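Local coordinates for BLUF domain-containing protein (Acinetobacter baumannii, PDB 6W72), which probably serves as a blue-light photoreceptor, binding a flavin between two helices on one face of its BLUF-domain sheet, at residues Val3-Ala8 with Leu79-Ile84; Ser9-Lys14 with Ala45-Phe50; Thr105-Met110 with Lys126-Glu131. All coordinates share one frame; numbering follows the deposited sequence.

In the fold
Contacts 1 and 2 belong to one five-stranded sheet. Strand 2-11 runs through both: its first part pairs with strand 73-83 in contact 1, and its last part pairs with strand 48-54 in contact 2, about 19 Å away between centres. Both segments of contact 2 fall between the two segments of contact 1 in sequence, and each contact touches the FMN. Contact 3 follows both in sequence and joins helices 101-110 and 122-134, with its centre about 17 Å from contact 1 and 20 Å from contact 2. Leu-129 and Phe-128 bring helix 122-134 against the sheet at Arg-4 and Phe-50, so the flavin and this helix lie on opposite faces of the sheet.

Contact 1: residues Val3-Ala8 with Leu79-Ile84; sequences VRLCYA and LCTYSI. With FMN (flavin mononucleotide), chain C.
Arg-4 and Tyr-82 lie side by side across two antiparallel strands, their ends pointing the same way and the guanidinium and ring planes 73° apart. This pairing lets Arg-4 NH1 donate to Tyr-82 OH at 3.1 Å, with the oxygen at the guanidinium edge and in its plane. With CG anti to the backbone N (chi1 164°) and a bend at chi3, the long arginine chain brings that edge over to the phenol. Ile-84 CG2 covers one face of the group, 3.6 Å from Arg-4 CZ, while Arg-4 NH2 forms a salt bridge with Glu-54. Tyr-82 also receives Lys-126 in a cation-pi contact from helix 122-134.

Next along this face come two cysteines: Cys-6 CB rests 3.7 Å from Cys-80 SG, and small thiols probably suit this face, where Leu-125 and Leu-129 of helix 122-134 pack. On the other face, Thr-81 OG1 sits 3.5 Å from Leu-5 CG, but its polar partner is Trp-78; Leu-5, branched and apolar, also packs on Val-60 and Phe-64 of helix 57-68.

The backbone ladder is regular from Arg-4 to Cys-6, then slips at a classic beta bulge. Cys-6 O accepts from Leu-79 N at 2.8 Å and from Cys-80 N at 3.3 Å, both donors reaching it from the same face of the carbonyl plane. The extra residue directs Leu-79 toward strand 3-8, where its CD1 packs 4.2 Å from Ala-8 CB.

Tyr-7 points away from strand 79-83, bringing its OH 3.4 Å from FMN C6 and into a hydrogen bond with Gln-51, which in turn bonds the flavin. A Tyr-Gln-flavin chain within a ferredoxin-like alpha/beta sheet is characteristic of the BLUF domain, whose photochemistry is thought to work through this hydrogen-bond network.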
loop_
_atom_site.group_PDB
_atom_site.type_symbol
_atom_site.label_atom_id
_atom_site.label_comp_id
_atom_site.label_asym_id
_atom_site.label_seq_id
_atom_site.Cartn_x
_atom_site.Cartn_y
_atom_site.Cartn_z
ATOM N N VAL A 3 -13.060 0.477 7.334
ATOM C CA VAL A 3 -11.987 1.495 7.434
ATOM C C VAL A 3 -11.002 1.294 6.288
ATOM O O VAL A 3 -10.928 0.173 5.723
ATOM C CB VAL A 3 -11.228 1.421 8.768
ATOM C CG1 VAL A 3 -12.151 1.728 9.951
ATOM C CG2 VAL A 3 -10.509 0.075 8.940
ATOM N N ARG A 4 -10.297 2.364 5.972
ATOM C CA ARG A 4 -9.072 2.283 5.154
ATOM C C ARG A 4 -7.925 2.601 6.094
ATOM O O ARG A 4 -7.971 3.650 6.778
ATOM C CB ARG A 4 -9.176 3.205 3.942
ATOM C CG ARG A 4 -7.841 3.470 3.271
ATOM C CD ARG A 4 -7.976 4.302 2.015
ATOM N NE ARG A 4 -9.124 3.845 1.244
ATOM C CZ ARG A 4 -10.180 4.597 0.966
ATOM N NH1 ARG A 4 -10.209 5.862 1.360
ATOM N NH2 ARG A 4 -11.192 4.095 0.278
ATOM N N LEU A 5 -6.942 1.714 6.184
ATOM C CA LEU A 5 -5.695 2.022 6.921
ATOM C C LEU A 5 -4.535 2.103 5.920
ATOM O O LEU A 5 -4.384 1.175 5.085
ATOM C CB LEU A 5 -5.470 0.948 7.996
ATOM C CG LEU A 5 -4.275 1.161 8.926
ATOM C CD1 LEU A 5 -4.469 0.407 10.214
ATOM C CD2 LEU A 5 -2.950 0.739 8.273
ATOM N N CYS A 6 -3.719 3.162 6.006
ATOM C CA CYS A 6 -2.514 3.320 5.160
ATOM C C CYS A 6 -1.247 3.497 5.994
ATOM O O CYS A 6 -1.258 4.214 7.043
ATOM C CB CYS A 6 -2.627 4.532 4.247
ATOM S SG CYS A 6 -4.078 4.499 3.182
ATOM N N TYR A 7 -0.151 2.958 5.485
ATOM C CA TYR A 7 1.196 3.136 6.084
ATOM C C TYR A 7 2.232 3.141 4.969
ATOM O O TYR A 7 1.991 2.612 3.861
ATOM C CB TYR A 7 1.499 2.047 7.142
ATOM C CG TYR A 7 1.739 0.684 6.538
ATOM C CD1 TYR A 7 3.004 0.292 6.155
ATOM C CD2 TYR A 7 0.691 -0.168 6.257
ATOM C CE1 TYR A 7 3.226 -0.933 5.549
ATOM C CE2 TYR A 7 0.886 -1.401 5.659
ATOM C CZ TYR A 7 2.168 -1.776 5.302
ATOM O OH TYR A 7 2.387 -2.941 4.645
ATOM N N ALA A 8 3.422 3.612 5.329
ATOM C CA ALA A 8 4.615 3.538 4.478
ATOM C C ALA A 8 5.693 2.797 5.270
ATOM O O ALA A 8 5.706 2.906 6.510
ATOM C CB ALA A 8 5.040 4.916 4.083
ATOM N N LEU A 79 0.028 6.156 8.555
ATOM C CA LEU A 79 -0.304 7.450 7.918
ATOM C C LEU A 79 -1.740 7.851 8.263
ATOM O O LEU A 79 -1.944 8.994 8.625
ATOM C CB LEU A 79 -0.109 7.317 6.416
ATOM C CG LEU A 79 1.338 7.124 6.003
ATOM C CD1 LEU A 79 1.429 6.919 4.505
ATOM C CD2 LEU A 79 2.198 8.288 6.478
ATOM N N CYS A 80 -2.689 6.933 8.224
ATOM C CA CYS A 80 -4.099 7.257 8.531
ATOM C C CYS A 80 -4.961 6.009 8.637
ATOM O O CYS A 80 -4.643 4.966 8.057
ATOM C CB CYS A 80 -4.653 8.156 7.443
ATOM S SG CYS A 80 -4.430 7.409 5.818
ATOM N N THR A 81 -6.011 6.125 9.444
ATOM C CA THR A 81 -7.122 5.172 9.507
ATOM C C THR A 81 -8.390 6.015 9.493
ATOM O O THR A 81 -8.502 6.922 10.369
ATOM C CB THR A 81 -7.062 4.305 10.761
ATOM O OG1 THR A 81 -5.801 3.624 10.835
ATOM C CG2 THR A 81 -8.208 3.321 10.775
ATOM N N TYR A 82 -9.290 5.786 8.552
ATOM C CA TYR A 82 -10.570 6.532 8.594
ATOM C C TYR A 82 -11.669 5.610 8.117
ATOM O O TYR A 82 -11.399 4.592 7.450
ATOM C CB TYR A 82 -10.477 7.886 7.887
ATOM C CG TYR A 82 -9.890 7.858 6.511
ATOM C CD1 TYR A 82 -10.686 7.672 5.396
ATOM C CD2 TYR A 82 -8.527 8.018 6.327
ATOM C CE1 TYR A 82 -10.138 7.629 4.122
ATOM C CE2 TYR A 82 -7.964 7.980 5.064
ATOM C CZ TYR A 82 -8.769 7.777 3.960
ATOM O OH TYR A 82 -8.189 7.754 2.729
ATOM N N SER A 83 -12.897 5.892 8.545
ATOM C CA SER A 83 -14.039 5.084 8.069
ATOM C C SER A 83 -14.304 5.526 6.638
ATOM O O SER A 83 -13.938 6.680 6.258
ATOM C CB SER A 83 -15.249 5.124 8.952
ATOM O OG SER A 83 -15.482 6.436 9.356
ATOM N N ILE A 84 -14.756 4.572 5.844
ATOM C CA ILE A 84 -14.977 4.757 4.389
ATOM C C ILE A 84 -16.453 4.488 4.103
ATOM O O ILE A 84 -17.051 3.704 4.843
ATOM C CB ILE A 84 -14.028 3.855 3.588
ATOM C CG1 ILE A 84 -14.082 2.403 4.069
ATOM C CG2 ILE A 84 -12.626 4.444 3.660
ATOM C CD1 ILE A 84 -13.156 1.492 3.306
HETATM N N1 FMN C . -0.095 -10.291 4.620
HETATM C C2 FMN C . -1.436 -10.317 4.442
HETATM O O2 FMN C . -2.066 -11.318 4.850
HETATM N N3 FMN C . -2.116 -9.307 3.883
HETATM C C4 FMN C . -1.476 -8.228 3.428
HETATM O O4 FMN C . -2.090 -7.280 2.904
HETATM C C4A FMN C . -0.021 -8.080 3.591
HETATM N N5 FMN C . 0.656 -6.995 3.137
HETATM C C5A FMN C . 1.997 -6.927 3.354
HETATM C C6 FMN C . 2.717 -5.843 2.934
HETATM C C7 FMN C . 4.094 -5.783 3.129
HETATM C C7M FMN C . 4.869 -4.612 2.641
HETATM C C8 FMN C . 4.811 -6.922 3.767
HETATM C C8M FMN C . 6.301 -6.871 3.963
HETATM C C9 FMN C . 4.088 -8.043 4.137
HETATM C C9A FMN C . 2.720 -8.105 3.964
HETATM N N10 FMN C . 1.983 -9.204 4.417
HETATM C C10 FMN C . 0.626 -9.249 4.194
HETATM C "C1'" FMN C . 2.532 -10.433 4.938
HETATM C "C2'" FMN C . 2.529 -10.733 6.385
HETATM O "O2'" FMN C . 3.239 -9.676 7.033
HETATM C "C3'" FMN C . 3.180 -12.123 6.453
HETATM O "O3'" FMN C . 2.390 -13.065 5.742
HETATM C "C4'" FMN C . 3.094 -12.484 7.889
HETATM O "O4'" FMN C . 4.290 -11.959 8.499
HETATM C "C5'" FMN C . 3.002 -13.993 8.113
HETATM O "O5'" FMN C . 2.744 -13.978 9.506
HETATM P P FMN C . 2.559 -15.364 10.284
HETATM O O1P FMN C . 3.937 -15.984 10.265
HETATM O O2P FMN C . 2.023 -14.920 11.630
HETATM O O3P FMN C . 1.591 -16.118 9.397
#

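Contact 2: residues Ser9-Lys14 with Ala45-Phe50; sequences SQRNEK and ADNAFF. With FMN (flavin mononucleotide), chain C.
Ser-9 and Phe-49 form the dense part of this antiparallel pair. Ser-9 OG lies at the edge of the phenylalanine ring, 3.3 Å from Phe-49 CB, and shares a hydrogen bond with His-73 ND1; a small hydroxyl suits a place beside the ring and can also reach the histidine. Phe-49 CG stays beside its backbone N (chi1 -69°), which turns one ring face to the flavin: FMN C7M stands 3.6 Å from Phe-49 CG, a methyl resting on an aromatic surface. Two backbone bonds tie the pair, Ser-9 N to Phe-49 O at 3.0 Å and Phe-49 N to Ser-9 O at 2.9 Å.

Strand 48-54 enters here from a beta hairpin with strand 39-45, closed by a type I' turn from Ala-45 to Ala-48. Asp-46 and Asn-47 occupy its left-handed corners, a conformation that asparagine and aspartate tolerate better than most residues.

Toward solvent the contact becomes polar and more open. Arg-11 approaches Asn-47 side-on: NE at 2.7 Å and NH2 at 2.6 Å both donate to Asn-47 OD1, which lies in the guanidinium plane although the two flat groups are turned 46° apart. Arg-11 N also bonds Asn-47 O at 2.8 Å. The Gln-10 amide is linked to that carbonyl through a water that accepts from Gln-10 NE2 and donates to Asn-47 O, though the first leg is doubtfully short.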
loop_
_atom_site.group_PDB
_atom_site.type_symbol
_atom_site.label_atom_id
_atom_site.label_comp_id
_atom_site.label_asym_id
_atom_site.label_seq_id
_atom_site.Cartn_x
_atom_site.Cartn_y
_atom_site.Cartn_z
ATOM N N SER A 9 6.598 2.124 4.572
ATOM C CA SER A 9 7.717 1.399 5.206
ATOM C C SER A 9 8.903 1.356 4.257
ATOM O O SER A 9 8.757 1.793 3.089
ATOM C CB SER A 9 7.237 0.037 5.607
ATOM O OG SER A 9 7.071 -0.786 4.462
ATOM N N GLN A 10 10.062 0.922 4.784
ATOM C CA GLN A 10 11.321 0.776 4.028
ATOM C C GLN A 10 11.578 -0.691 3.755
ATOM O O GLN A 10 11.423 -1.503 4.667
ATOM C CB GLN A 10 12.473 1.507 4.722
ATOM C CG GLN A 10 12.146 2.982 4.867
ATOM C CD GLN A 10 13.309 3.774 5.394
ATOM O OE1 GLN A 10 13.224 4.415 6.443
ATOM N NE2 GLN A 10 14.400 3.744 4.653
ATOM N N ARG A 11 11.968 -0.986 2.521
ATOM C CA ARG A 11 12.511 -2.299 2.123
ATOM C C ARG A 11 13.714 -2.577 3.022
ATOM O O ARG A 11 14.554 -1.665 3.170
ATOM C CB ARG A 11 13.019 -2.270 0.676
ATOM C CG ARG A 11 13.740 -3.550 0.274
ATOM C CD ARG A 11 13.972 -3.712 -1.218
ATOM N NE ARG A 11 15.052 -2.847 -1.674
ATOM C CZ ARG A 11 16.321 -3.213 -1.745
ATOM N NH1 ARG A 11 16.660 -4.435 -1.406
ATOM N NH2 ARG A 11 17.247 -2.362 -2.145
ATOM N N ASN A 12 13.747 -3.715 3.712
ATOM C CA ASN A 12 14.993 -4.157 4.393
ATOM C C ASN A 12 15.993 -4.681 3.360
ATOM O O ASN A 12 15.772 -5.788 2.893
ATOM C CB ASN A 12 14.721 -5.267 5.400
ATOM C CG ASN A 12 15.910 -5.476 6.304
ATOM O OD1 ASN A 12 17.042 -5.308 5.859
ATOM N ND2 ASN A 12 15.650 -5.722 7.590
ATOM N N GLU A 13 17.057 -3.929 3.066
ATOM C CA GLU A 13 18.006 -4.256 1.965
ATOM C C GLU A 13 18.895 -5.423 2.403
ATOM O O GLU A 13 19.613 -5.897 1.535
ATOM C CB GLU A 13 18.804 -3.025 1.508
ATOM N N LYS A 14 18.829 -5.886 3.667
ATOM C CA LYS A 14 19.518 -7.126 4.126
ATOM C C LYS A 14 18.998 -8.294 3.280
ATOM O O LYS A 14 19.756 -9.263 3.084
ATOM C CB LYS A 14 19.257 -7.456 5.601
ATOM C CG LYS A 14 19.987 -6.614 6.643
ATOM C CD LYS A 14 19.947 -7.270 8.027
ATOM C CE LYS A 14 20.586 -6.448 9.126
ATOM N NZ LYS A 14 22.047 -6.334 8.935
ATOM N N ALA A 45 8.204 1.316 -4.750
ATOM C CA ALA A 45 9.225 2.027 -5.541
ATOM C C ALA A 45 10.318 2.580 -4.626
ATOM O O ALA A 45 10.025 2.837 -3.419
ATOM C CB ALA A 45 8.531 3.179 -6.246
ATOM N N ASP A 46 11.506 2.792 -5.187
ATOM C CA ASP A 46 12.685 3.427 -4.526
ATOM C C ASP A 46 12.835 2.916 -3.083
ATOM O O ASP A 46 12.890 3.757 -2.156
ATOM C CB ASP A 46 12.534 4.934 -4.510
ATOM C CG ASP A 46 13.804 5.683 -4.100
ATOM O OD1 ASP A 46 14.930 5.074 -4.159
ATOM O OD2 ASP A 46 13.675 6.877 -3.745
ATOM N N ASN A 47 12.799 1.609 -2.906
ATOM C CA ASN A 47 13.149 0.901 -1.655
ATOM C C ASN A 47 12.077 1.180 -0.602
ATOM O O ASN A 47 12.374 1.033 0.589
ATOM C CB ASN A 47 14.580 1.246 -1.187
ATOM C CG ASN A 47 15.608 0.780 -2.197
ATOM O OD1 ASN A 47 15.557 -0.375 -2.606
ATOM N ND2 ASN A 47 16.528 1.650 -2.582
ATOM N N ALA A 48 10.840 1.534 -0.974
ATOM C CA ALA A 48 9.808 1.833 0.038
ATOM C C ALA A 48 8.467 1.249 -0.410
ATOM O O ALA A 48 8.120 1.248 -1.667
ATOM C CB ALA A 48 9.715 3.317 0.327
ATOM N N PHE A 49 7.717 0.772 0.585
ATOM C CA PHE A 49 6.349 0.265 0.402
ATOM C C PHE A 49 5.352 1.355 0.812
ATOM O O PHE A 49 5.596 2.083 1.794
ATOM C CB PHE A 49 6.136 -0.958 1.279
ATOM C CG PHE A 49 6.901 -2.170 0.852
ATOM C CD1 PHE A 49 6.501 -2.907 -0.243
ATOM C CD2 PHE A 49 8.027 -2.579 1.561
ATOM C CE1 PHE A 49 7.192 -4.048 -0.599
ATOM C CE2 PHE A 49 8.739 -3.695 1.179
ATOM C CZ PHE A 49 8.304 -4.440 0.118
ATOM N N PHE A 50 4.223 1.422 0.129
ATOM C CA PHE A 50 3.043 2.147 0.626
ATOM C C PHE A 50 1.895 1.179 0.488
ATOM O O PHE A 50 1.779 0.606 -0.564
ATOM C CB PHE A 50 2.804 3.446 -0.165
ATOM C CG PHE A 50 1.463 4.054 0.126
ATOM C CD1 PHE A 50 0.334 3.622 -0.551
ATOM C CD2 PHE A 50 1.302 4.990 1.146
ATOM C CE1 PHE A 50 -0.910 4.140 -0.246
ATOM C CE2 PHE A 50 0.062 5.530 1.421
ATOM C CZ PHE A 50 -1.059 5.074 0.762
HETATM N N1 FMN C . -0.095 -10.291 4.620
HETATM C C2 FMN C . -1.436 -10.317 4.442
HETATM O O2 FMN C . -2.066 -11.318 4.850
HETATM N N3 FMN C . -2.116 -9.307 3.883
HETATM C C4 FMN C . -1.476 -8.228 3.428
HETATM O O4 FMN C . -2.090 -7.280 2.904
HETATM C C4A FMN C . -0.021 -8.080 3.591
HETATM N N5 FMN C . 0.656 -6.995 3.137
HETATM C C5A FMN C . 1.997 -6.927 3.354
HETATM C C6 FMN C . 2.717 -5.843 2.934
HETATM C C7 FMN C . 4.094 -5.783 3.129
HETATM C C7M FMN C . 4.869 -4.612 2.641
HETATM C C8 FMN C . 4.811 -6.922 3.767
HETATM C C8M FMN C . 6.301 -6.871 3.963
HETATM C C9 FMN C . 4.088 -8.043 4.137
HETATM C C9A FMN C . 2.720 -8.105 3.964
HETATM N N10 FMN C . 1.983 -9.204 4.417
HETATM C C10 FMN C . 0.626 -9.249 4.194
HETATM C "C1'" FMN C . 2.532 -10.433 4.938
HETATM C "C2'" FMN C . 2.529 -10.733 6.385
HETATM O "O2'" FMN C . 3.239 -9.676 7.033
HETATM C "C3'" FMN C . 3.180 -12.123 6.453
HETATM O "O3'" FMN C . 2.390 -13.065 5.742
HETATM C "C4'" FMN C . 3.094 -12.484 7.889
HETATM O "O4'" FMN C . 4.290 -11.959 8.499
HETATM C "C5'" FMN C . 3.002 -13.993 8.113
HETATM O "O5'" FMN C . 2.744 -13.978 9.506
HETATM P P FMN C . 2.559 -15.364 10.284
HETATM O O1P FMN C . 3.937 -15.984 10.265
HETATM O O2P FMN C . 2.023 -14.920 11.630
HETATM O O3P FMN C . 1.591 -16.118 9.397
HETATM O O HOH W 1 14.150 3.063 2.234
#

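Contact 3: residues Thr105-Met110 with Lys126-Glu131; sequences TFFLNM and KFFLNE
Phe-106 and Phe-127 meet across a seam that has no hydrogen bond between its helices; the shortest polar bond here is internal, 2.8 Å from Asn-109 N to Thr-105 O. Phe-106 points at the other helix with CG anti to its own backbone N (chi1 160°), and the far atoms of its ring reach backbone and CB atoms there. Its CE1 lies 3.5 Å from Phe-127 CB and its CZ 3.7 Å from Phe-128 N. Only the root of Phe-127 takes part, since its ring leads away. Phe-128 crosses Phe-106 at about a right angle, CB 3.8 Å from Phe-106 CE2, while its ring meets Phe-107 obliquely, CE1 3.7 Å from Phe-107 CE2. Beyond, Phe-128 lies edge-to-face with Phe-50 and with Tyr-43 on the sheet, so a large flat residue suits both neighbours. Glu-131 lends carbon to the seam: its CG packs 3.9 Å from Phe-106 CB.

Helices 101-110 and 122-134 run nearly antiparallel, with segment axes 11.0 Å apart, a wide spacing that the aromatic rings fill. Without directional bonds across it, the seam probably rests on shape and partial exclusion of water, and side-chain fit fixes the pairing of the two helices.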
loop_
_atom_site.group_PDB
_atom_site.type_symbol
_atom_site.label_atom_id
_atom_site.label_comp_id
_atom_site.label_asym_id
_atom_site.label_seq_id
_atom_site.Cartn_x
_atom_site.Cartn_y
_atom_site.Cartn_z
ATOM N N THR A 105 4.186 12.245 -12.438
ATOM C CA THR A 105 3.588 13.527 -12.897
ATOM C C THR A 105 2.765 14.107 -11.750
ATOM O O THR A 105 2.908 15.345 -11.398
ATOM C CB THR A 105 2.866 13.328 -14.217
ATOM O OG1 THR A 105 3.883 13.021 -15.190
ATOM C CG2 THR A 105 2.042 14.536 -14.597
ATOM N N PHE A 106 1.997 13.229 -11.125
ATOM C CA PHE A 106 1.215 13.558 -9.902
ATOM C C PHE A 106 2.126 14.226 -8.866
ATOM O O PHE A 106 1.760 15.303 -8.394
ATOM C CB PHE A 106 0.536 12.312 -9.352
ATOM C CG PHE A 106 0.160 12.512 -7.922
ATOM C CD1 PHE A 106 -0.925 13.319 -7.600
ATOM C CD2 PHE A 106 0.892 11.924 -6.909
ATOM C CE1 PHE A 106 -1.272 13.522 -6.276
ATOM C CE2 PHE A 106 0.557 12.156 -5.578
ATOM C CZ PHE A 106 -0.532 12.942 -5.271
ATOM N N PHE A 107 3.265 13.610 -8.485
ATOM C CA PHE A 107 4.170 14.150 -7.450
ATOM C C PHE A 107 4.766 15.485 -7.912
ATOM O O PHE A 107 4.769 16.492 -7.149
ATOM C CB PHE A 107 5.305 13.187 -7.140
ATOM C CG PHE A 107 4.910 12.086 -6.185
ATOM C CD1 PHE A 107 4.773 12.352 -4.829
ATOM C CD2 PHE A 107 4.612 10.811 -6.645
ATOM C CE1 PHE A 107 4.412 11.341 -3.946
ATOM C CE2 PHE A 107 4.240 9.793 -5.760
ATOM C CZ PHE A 107 4.099 10.080 -4.412
ATOM N N LEU A 108 5.264 15.501 -9.140
ATOM C CA LEU A 108 5.909 16.714 -9.675
ATOM C C LEU A 108 4.909 17.884 -9.676
ATOM O O LEU A 108 5.324 19.022 -9.339
ATOM C CB LEU A 108 6.511 16.394 -11.046
ATOM C CG LEU A 108 7.769 15.533 -10.977
ATOM C CD1 LEU A 108 8.027 14.888 -12.328
ATOM C CD2 LEU A 108 8.971 16.340 -10.498
ATOM N N ASN A 109 3.643 17.615 -9.992
ATOM C CA ASN A 109 2.614 18.672 -10.142
ATOM C C ASN A 109 2.325 19.321 -8.798
ATOM O O ASN A 109 1.921 20.488 -8.816
ATOM C CB ASN A 109 1.312 18.162 -10.752
ATOM C CG ASN A 109 1.388 18.192 -12.262
ATOM O OD1 ASN A 109 2.151 18.974 -12.808
ATOM N ND2 ASN A 109 0.593 17.384 -12.930
ATOM N N MET A 110 2.433 18.565 -7.703
ATOM C CA MET A 110 2.109 19.120 -6.368
ATOM C C MET A 110 3.394 19.499 -5.638
ATOM O O MET A 110 3.297 20.031 -4.550
ATOM C CB MET A 110 1.177 18.212 -5.557
ATOM C CG MET A 110 1.572 16.811 -5.399
ATOM S SD MET A 110 2.920 16.579 -4.264
ATOM C CE MET A 110 2.210 17.113 -2.701
ATOM N N LYS A 126 -4.982 11.248 -0.449
ATOM C CA LYS A 126 -6.238 10.861 -1.142
ATOM C C LYS A 126 -6.023 10.919 -2.655
ATOM O O LYS A 126 -6.411 9.939 -3.354
ATOM C CB LYS A 126 -7.404 11.732 -0.665
ATOM C CG LYS A 126 -7.914 11.350 0.711
ATOM C CD LYS A 126 -9.167 12.092 1.109
ATOM C CE LYS A 126 -9.803 11.553 2.370
ATOM N NZ LYS A 126 -8.836 11.506 3.494
ATOM N N PHE A 127 -5.387 11.968 -3.168
ATOM C CA PHE A 127 -5.077 12.066 -4.622
ATOM C C PHE A 127 -4.117 10.963 -5.050
ATOM O O PHE A 127 -4.268 10.420 -6.147
ATOM C CB PHE A 127 -4.498 13.415 -5.038
ATOM C CG PHE A 127 -5.484 14.546 -4.915
ATOM C CD1 PHE A 127 -6.837 14.324 -5.105
ATOM C CD2 PHE A 127 -5.064 15.799 -4.503
ATOM C CE1 PHE A 127 -7.756 15.349 -4.916
ATOM C CE2 PHE A 127 -5.975 16.833 -4.361
ATOM C CZ PHE A 127 -7.319 16.598 -4.545
ATOM N N PHE A 128 -3.185 10.610 -4.184
ATOM C CA PHE A 128 -2.210 9.542 -4.484
ATOM C C PHE A 128 -2.935 8.201 -4.570
ATOM O O PHE A 128 -2.664 7.483 -5.544
ATOM C CB PHE A 128 -1.110 9.528 -3.446
ATOM C CG PHE A 128 -0.134 8.412 -3.664
ATOM C CD1 PHE A 128 0.615 8.333 -4.823
ATOM C CD2 PHE A 128 0.039 7.447 -2.693
ATOM C CE1 PHE A 128 1.541 7.328 -5.011
ATOM C CE2 PHE A 128 0.999 6.465 -2.860
ATOM C CZ PHE A 128 1.705 6.372 -4.039
ATOM N N LEU A 129 -3.887 7.951 -3.664
ATOM C CA LEU A 129 -4.717 6.714 -3.703
ATOM C C LEU A 129 -5.512 6.648 -5.014
ATOM O O LEU A 129 -5.626 5.538 -5.612
ATOM C CB LEU A 129 -5.652 6.669 -2.505
ATOM C CG LEU A 129 -4.984 6.257 -1.214
ATOM C CD1 LEU A 129 -5.950 6.439 -0.066
ATOM C CD2 LEU A 129 -4.470 4.814 -1.290
ATOM N N ASN A 130 -6.043 7.770 -5.490
ATOM C CA ASN A 130 -6.707 7.864 -6.818
ATOM C C ASN A 130 -5.768 7.351 -7.907
ATOM O O ASN A 130 -6.189 6.573 -8.749
ATOM C CB ASN A 130 -7.119 9.296 -7.143
ATOM C CG ASN A 130 -8.321 9.713 -6.334
ATOM O OD1 ASN A 130 -8.751 8.970 -5.471
ATOM N ND2 ASN A 130 -8.852 10.898 -6.593
ATOM N N GLU A 131 -4.519 7.815 -7.901
ATOM C CA GLU A 131 -3.527 7.367 -8.927
ATOM C C GLU A 131 -3.335 5.851 -8.817
ATOM O O GLU A 131 -3.250 5.163 -9.866
ATOM C CB GLU A 131 -2.180 8.072 -8.811
ATOM C CG GLU A 131 -2.234 9.539 -9.181
ATOM C CD GLU A 131 -2.474 9.849 -10.649
ATOM O OE1 GLU A 131 -2.991 10.926 -10.877
ATOM O OE2 GLU A 131 -2.154 9.032 -11.552
#